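Local coordinates for malonate decarboxylase subunit alpha (Acinetobacter baumannii ATCC 17978, PDB 6MPR), which probably serves as the acyl-carrier-protein transferase of malonate decarboxylase, loading malonate onto the carrier in exchange for an acetyl group, at residues T236-I242 with L542-I547; V245-A250 with Q432-T436. All coordinates share one frame; numbering follows the deposited sequence. Where two conformers were deposited one is given.

Overall arrangement
Both contacts fasten the region around helix 244-261 to more distant parts of the chain, and their centres lie 16 Å apart. In contact 1 the loop leading into that helix meets the loop that starts helix 547-553; in contact 2 the first turns of the helix itself rest on strand 429-433 and the residues after it. Each is largely buried, although K240 of contact 1 is exposed. In contact 1 a backbone N-H and a bridging water hold an aspartate beside proline and aliphatic packing, whereas contact 2, with no clear hydrogen bond across it, is a methionine pair beside a glutamate whose chain and carboxylate lie against the start of the helix. Contact 2 is nested within the loop closed by contact 1.

Contact 1: T236-I242 with L542-I547; sequences TRDPKHI and LAAKNI
The carboxylate oxygen OD1 of D238 is gripped twice and, through water 1, tied to I547 across the contact. It accepts from the backbone N of K240 at 2.9 Å with an N-H...O angle of 163°, the donor lying above the carboxylate plane, and water 1 donates to OD1 from 2.7 Å. The same water accepts from I547 N at 2.9 Å, so the first turn of helix 547-553 is joined to the aspartate without a direct bond. In D238, CG stands anti to the backbone N (chi1 -170°), which brings the carboxylate to I547, and the two side chains cross at about a right angle; I547 CG1 lies 3.8 Å from D238 OD1 and almost as close to the other carboxylate atoms.

P239 is wedged beside the second loop. Its CB sits 3.5 Å from A544 O, a buried carbonyl oxygen for which the model offers no hydrogen-bond partner, while its CG and CD lie against the N546-I547 peptide. Beyond it, K545 O receives a CA-H...O contact from K240, with K240 CA and K545 O 3.3 Å apart. This oxygen is also hydrogen-bonded by R539, whose other terminal nitrogen bonds P239 O and I242 O, so one guanidinium spans both loops. At the inner end, I242 CD1 packs on L542 CD2 at 4.0 Å, and both side chains also rest on L279 of helix 272-287.

N546 is the N-cap of helix 547-553, its OD1 bonded to D549 N. The contact thus sets an Asx turn at D238, running into the short 3-10 turn 239-241, against the capped start of a helix near the C-terminus.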
loop_
_atom_site.group_PDB
_atom_site.type_symbol
_atom_site.label_atom_id
_atom_site.label_comp_id
_atom_site.label_asym_id
_atom_site.label_seq_id
_atom_site.Cartn_x
_atom_site.Cartn_y
_atom_site.Cartn_z
ATOM N N THR A 236 0.872 5.406 -24.358
ATOM C CA THR A 236 1.495 6.168 -25.426
ATOM C C THR A 236 0.521 7.239 -25.889
ATOM O O THR A 236 -0.641 6.940 -26.197
ATOM C CB THR A 236 1.890 5.250 -26.592
ATOM O OG1 THR A 236 2.746 4.211 -26.101
ATOM C CG2 THR A 236 2.607 6.033 -27.688
ATOM N N ARG A 237 0.971 8.488 -25.890
ATOM C CA ARG A 237 0.215 9.576 -26.492
ATOM C C ARG A 237 1.006 10.110 -27.674
ATOM O O ARG A 237 2.192 10.426 -27.538
ATOM C CB ARG A 237 -0.074 10.685 -25.478
ATOM C CG ARG A 237 -1.103 10.280 -24.417
ATOM C CD ARG A 237 -2.481 10.045 -25.046
ATOM N NE ARG A 237 -3.464 9.568 -24.071
ATOM C CZ ARG A 237 -3.624 8.288 -23.750
ATOM N NH1 ARG A 237 -2.862 7.369 -24.330
ATOM N NH2 ARG A 237 -4.545 7.926 -22.859
ATOM N N ASP A 238 0.364 10.174 -28.829
ATOM C CA ASP A 238 1.015 10.674 -30.042
ATOM C C ASP A 238 1.258 12.172 -29.925
ATOM O O ASP A 238 0.289 12.944 -29.902
ATOM C CB ASP A 238 0.137 10.385 -31.257
ATOM C CG ASP A 238 0.847 10.654 -32.580
ATOM O OD1 ASP A 238 1.733 11.533 -32.645
ATOM O OD2 ASP A 238 0.511 9.979 -33.565
ATOM N N PRO A 239 2.516 12.632 -29.885
ATOM C CA PRO A 239 2.779 14.072 -29.793
ATOM C C PRO A 239 2.100 14.907 -30.873
ATOM O O PRO A 239 1.868 16.098 -30.659
ATOM C CB PRO A 239 4.308 14.152 -29.918
ATOM C CG PRO A 239 4.787 12.825 -29.418
ATOM C CD PRO A 239 3.761 11.844 -29.883
ATOM N N LYS A 240 1.779 14.322 -32.032
ATOM C CA LYS A 240 1.195 15.129 -33.102
ATOM C C LYS A 240 -0.172 15.683 -32.725
ATOM O O LYS A 240 -0.592 16.699 -33.295
ATOM C CB LYS A 240 1.081 14.327 -34.401
ATOM C CG LYS A 240 -0.129 13.400 -34.445
ATOM C CD LYS A 240 -0.359 12.813 -35.837
ATOM C CE LYS A 240 -1.406 11.708 -35.778
ATOM N NZ LYS A 240 -1.868 11.233 -37.112
ATOM N N HIS A 241 -0.860 15.056 -31.768
ATOM C CA HIS A 241 -2.186 15.472 -31.324
ATOM C C HIS A 241 -2.156 16.426 -30.136
ATOM O O HIS A 241 -3.222 16.855 -29.684
ATOM C CB HIS A 241 -3.028 14.245 -30.967
ATOM C CG HIS A 241 -3.442 13.438 -32.155
ATOM N ND1 HIS A 241 -3.388 12.061 -32.174
ATOM C CD2 HIS A 241 -3.918 13.813 -33.365
ATOM C CE1 HIS A 241 -3.813 11.623 -33.345
ATOM N NE2 HIS A 241 -4.140 12.668 -34.086
ATOM N N ILE A 242 -0.975 16.762 -29.612
ATOM C CA ILE A 242 -0.888 17.768 -28.561
ATOM C C ILE A 242 -1.161 19.146 -29.156
ATOM O O ILE A 242 -0.612 19.513 -30.203
ATOM C CB ILE A 242 0.489 17.713 -27.875
ATOM C CG1 ILE A 242 0.724 16.346 -27.221
ATOM C CG2 ILE A 242 0.601 18.814 -26.835
ATOM C CD1 ILE A 242 2.172 16.112 -26.765
ATOM N N LEU A 542 7.412 21.794 -27.846
ATOM C CA LEU A 542 7.531 20.353 -27.640
ATOM C C LEU A 542 8.899 19.846 -28.090
ATOM O O LEU A 542 9.342 20.137 -29.203
ATOM C CB LEU A 542 6.422 19.632 -28.403
ATOM C CG LEU A 542 4.995 19.910 -27.931
ATOM C CD1 LEU A 542 4.001 19.432 -28.974
ATOM C CD2 LEU A 542 4.715 19.240 -26.578
ATOM N N ALA A 543 9.566 19.069 -27.226
ATOM C CA ALA A 543 10.843 18.469 -27.608
ATOM C C ALA A 543 10.677 17.486 -28.756
ATOM O O ALA A 543 11.617 17.262 -29.525
ATOM C CB ALA A 543 11.487 17.765 -26.410
ATOM N N ALA A 544 9.503 16.872 -28.872
ATOM C CA ALA A 544 9.175 16.004 -29.994
ATOM C C ALA A 544 7.783 16.365 -30.485
ATOM O O ALA A 544 6.853 16.483 -29.681
ATOM C CB ALA A 544 9.244 14.522 -29.592
ATOM N N LYS A 545 7.643 16.539 -31.799
ATOM C CA LYS A 545 6.382 16.924 -32.426
ATOM C C LYS A 545 5.551 15.737 -32.898
ATOM O O LYS A 545 4.370 15.916 -33.224
ATOM C CB LYS A 545 6.655 17.841 -33.626
ATOM C CG LYS A 545 6.799 19.318 -33.293
ATOM C CD LYS A 545 8.030 19.583 -32.457
ATOM C CE LYS A 545 8.347 21.070 -32.397
ATOM N NZ LYS A 545 9.623 21.301 -31.670
ATOM N N ASN A 546 6.130 14.546 -32.964
ATOM C CA ASN A 546 5.434 13.392 -33.518
ATOM C C ASN A 546 6.166 12.141 -33.057
ATOM O O ASN A 546 7.199 12.216 -32.382
ATOM C CB ASN A 546 5.347 13.478 -35.048
ATOM C CG ASN A 546 6.704 13.714 -35.703
ATOM O OD1 ASN A 546 7.718 13.132 -35.305
ATOM N ND2 ASN A 546 6.728 14.576 -36.713
ATOM N N ILE A 547 5.627 10.984 -33.447
ATOM C CA ILE A 547 6.210 9.702 -33.055
ATOM C C ILE A 547 7.605 9.534 -33.653
ATOM O O ILE A 547 8.535 9.082 -32.972
ATOM C CB ILE A 547 5.271 8.550 -33.471
ATOM C CG1 ILE A 547 4.004 8.515 -32.600
ATOM C CG2 ILE A 547 6.002 7.221 -33.475
ATOM C CD1 ILE A 547 4.205 7.942 -31.213
HETATM O O HOH W 1 3.162 11.083 -34.950
#

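Contact 2: V245-A250 with Q432-T436; sequences VHVLMA and QMVET
Helix 244-261 packs here against strand 429-433 and the residues that continue from it, a helix-on-sheet interface of the second α/β half of the chain. Two methionines interlock at its centre. M433 points at the helix in extended form, its CG anti to the backbone N (chi1 173°), and drives its terminal methyl into the base of M249: M433 CE is 3.5 Å from M249 CB, closer than ordinary carbon contact, and 3.4 Å from M249 C. The return contact comes from M249, whose chain bends at its last torsion (chi3 71°), which turns the methyl toward the backbone of V434. M249 CE reaches V434 O at 3.6 Å and M433 CG at 3.7 Å, so each methionine covers part of the other.

E435 closes the outer end. Its CG lies 3.7 Å from the sulfur SD of M249, the two side chains crossing at about a right angle, and its carboxylate extends over the first helical turn. There E435 OE1 approaches V245 CG1 at 3.8 Å, a polar atom against a methyl, while OE2 stands 3.4 Å from NE2 of H246. The imidazole and carboxylate planes are nearly perpendicular, 83° apart. The other ring nitrogen, ND1, is hydrogen-bonded to the backbone N of K243, and V245 CG1 lies over one face of the ring.

Strand 429-433 runs parallel between strands 363-366 and 474-477, with M433 also touching L476. Helix 272-287 flanks the interface, meeting M433 through N273 and A250 through A276, I277 and I280.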
loop_
_atom_site.group_PDB
_atom_site.type_symbol
_atom_site.label_atom_id
_atom_site.label_comp_id
_atom_site.label_asym_id
_atom_site.label_seq_id
_atom_site.Cartn_x
_atom_site.Cartn_y
_atom_site.Cartn_z
ATOM N N VAL A 245 -3.306 24.507 -26.268
ATOM C CA VAL A 245 -3.925 24.556 -24.941
ATOM C C VAL A 245 -3.246 23.572 -23.985
ATOM O O VAL A 245 -3.075 23.861 -22.790
ATOM C CB VAL A 245 -5.448 24.304 -25.042
ATOM C CG1 VAL A 245 -5.756 22.903 -25.578
ATOM C CG2 VAL A 245 -6.118 24.500 -23.679
ATOM N N HIS A 246 -2.853 22.390 -24.486
ATOM C CA HIS A 246 -2.145 21.435 -23.634
ATOM C C HIS A 246 -0.796 21.994 -23.205
ATOM O O HIS A 246 -0.382 21.821 -22.053
ATOM C CB HIS A 246 -1.945 20.105 -24.358
ATOM C CG HIS A 246 -3.217 19.455 -24.815
ATOM N ND1 HIS A 246 -3.391 18.997 -26.101
ATOM C CD2 HIS A 246 -4.368 19.178 -24.157
ATOM C CE1 HIS A 246 -4.595 18.468 -26.221
ATOM N NE2 HIS A 246 -5.207 18.561 -25.054
ATOM N N VAL A 247 -0.097 22.654 -24.130
ATOM C CA VAL A 247 1.198 23.263 -23.829
ATOM C C VAL A 247 1.052 24.376 -22.794
ATOM O O VAL A 247 1.852 24.480 -21.859
ATOM C CB VAL A 247 1.840 23.783 -25.126
ATOM C CG1 VAL A 247 3.125 24.554 -24.827
ATOM C CG2 VAL A 247 2.084 22.635 -26.096
ATOM N N LEU A 248 0.034 25.225 -22.951
ATOM C CA LEU A 248 -0.208 26.303 -21.992
ATOM C C LEU A 248 -0.424 25.748 -20.587
ATOM O O LEU A 248 0.177 26.221 -19.615
ATOM C CB LEU A 248 -1.414 27.138 -22.437
ATOM C CG LEU A 248 -1.855 28.329 -21.578
ATOM C CD1 LEU A 248 -0.782 29.397 -21.500
ATOM C CD2 LEU A 248 -3.179 28.924 -22.129
ATOM N N MET A 249 -1.276 24.736 -20.465
ATOM C CA MET A 249 -1.533 24.144 -19.157
ATOM C C MET A 249 -0.281 23.474 -18.603
ATOM O O MET A 249 -0.020 23.539 -17.396
ATOM C CB MET A 249 -2.699 23.158 -19.268
ATOM C CG MET A 249 -4.035 23.863 -19.524
ATOM S SD MET A 249 -5.328 22.708 -19.988
ATOM C CE MET A 249 -5.597 21.868 -18.441
ATOM N N ALA A 250 0.512 22.841 -19.477
ATOM C CA ALA A 250 1.767 22.225 -19.048
ATOM C C ALA A 250 2.762 23.272 -18.544
ATOM O O ALA A 250 3.464 23.041 -17.550
ATOM C CB ALA A 250 2.364 21.422 -20.204
ATOM N N GLN A 432 -5.783 18.282 -10.103
ATOM C CA GLN A 432 -6.724 18.024 -11.193
ATOM C C GLN A 432 -6.432 19.007 -12.322
ATOM O O GLN A 432 -6.673 20.214 -12.181
ATOM C CB GLN A 432 -8.173 18.157 -10.730
ATOM C CG GLN A 432 -8.718 16.916 -10.080
ATOM C CD GLN A 432 -9.031 15.813 -11.085
ATOM O OE1 GLN A 432 -9.433 14.718 -10.707
ATOM N NE2 GLN A 432 -8.839 16.095 -12.366
ATOM N N MET A 433 -5.926 18.488 -13.442
ATOM C CA MET A 433 -5.502 19.287 -14.591
ATOM C C MET A 433 -6.469 18.968 -15.723
ATOM O O MET A 433 -6.381 17.905 -16.345
ATOM C CB MET A 433 -4.056 18.968 -14.973
ATOM C CG MET A 433 -3.577 19.625 -16.243
ATOM S SD MET A 433 -1.863 19.107 -16.540
ATOM C CE MET A 433 -1.363 20.326 -17.711
ATOM N N VAL A 434 -7.391 19.892 -15.992
ATOM C CA VAL A 434 -8.569 19.604 -16.795
ATOM C C VAL A 434 -8.942 20.861 -17.587
ATOM O O VAL A 434 -8.882 21.973 -17.052
ATOM C CB VAL A 434 -9.666 19.104 -15.816
ATOM C CG1 VAL A 434 -10.713 20.145 -15.533
ATOM C CG2 VAL A 434 -10.218 17.723 -16.237
ATOM N N GLU A 435 -9.310 20.694 -18.859
ATOM C CA GLU A 435 -9.860 21.822 -19.593
ATOM C C GLU A 435 -11.310 22.050 -19.163
ATOM O O GLU A 435 -11.978 21.156 -18.635
ATOM C CB GLU A 435 -9.783 21.611 -21.111
ATOM C CG GLU A 435 -8.376 21.377 -21.650
ATOM C CD GLU A 435 -8.364 20.861 -23.080
ATOM O OE1 GLU A 435 -8.898 21.555 -23.974
ATOM O OE2 GLU A 435 -7.830 19.751 -23.299
ATOM N N THR A 436 -11.786 23.277 -19.365
ATOM C CA THR A 436 -13.109 23.614 -18.841
ATOM C C THR A 436 -14.225 22.902 -19.598
ATOM O O THR A 436 -15.292 22.652 -19.028
ATOM C CB THR A 436 -13.312 25.132 -18.845
ATOM O OG1 THR A 436 -13.163 25.662 -20.174
ATOM C CG2 THR A 436 -12.290 25.769 -17.908
#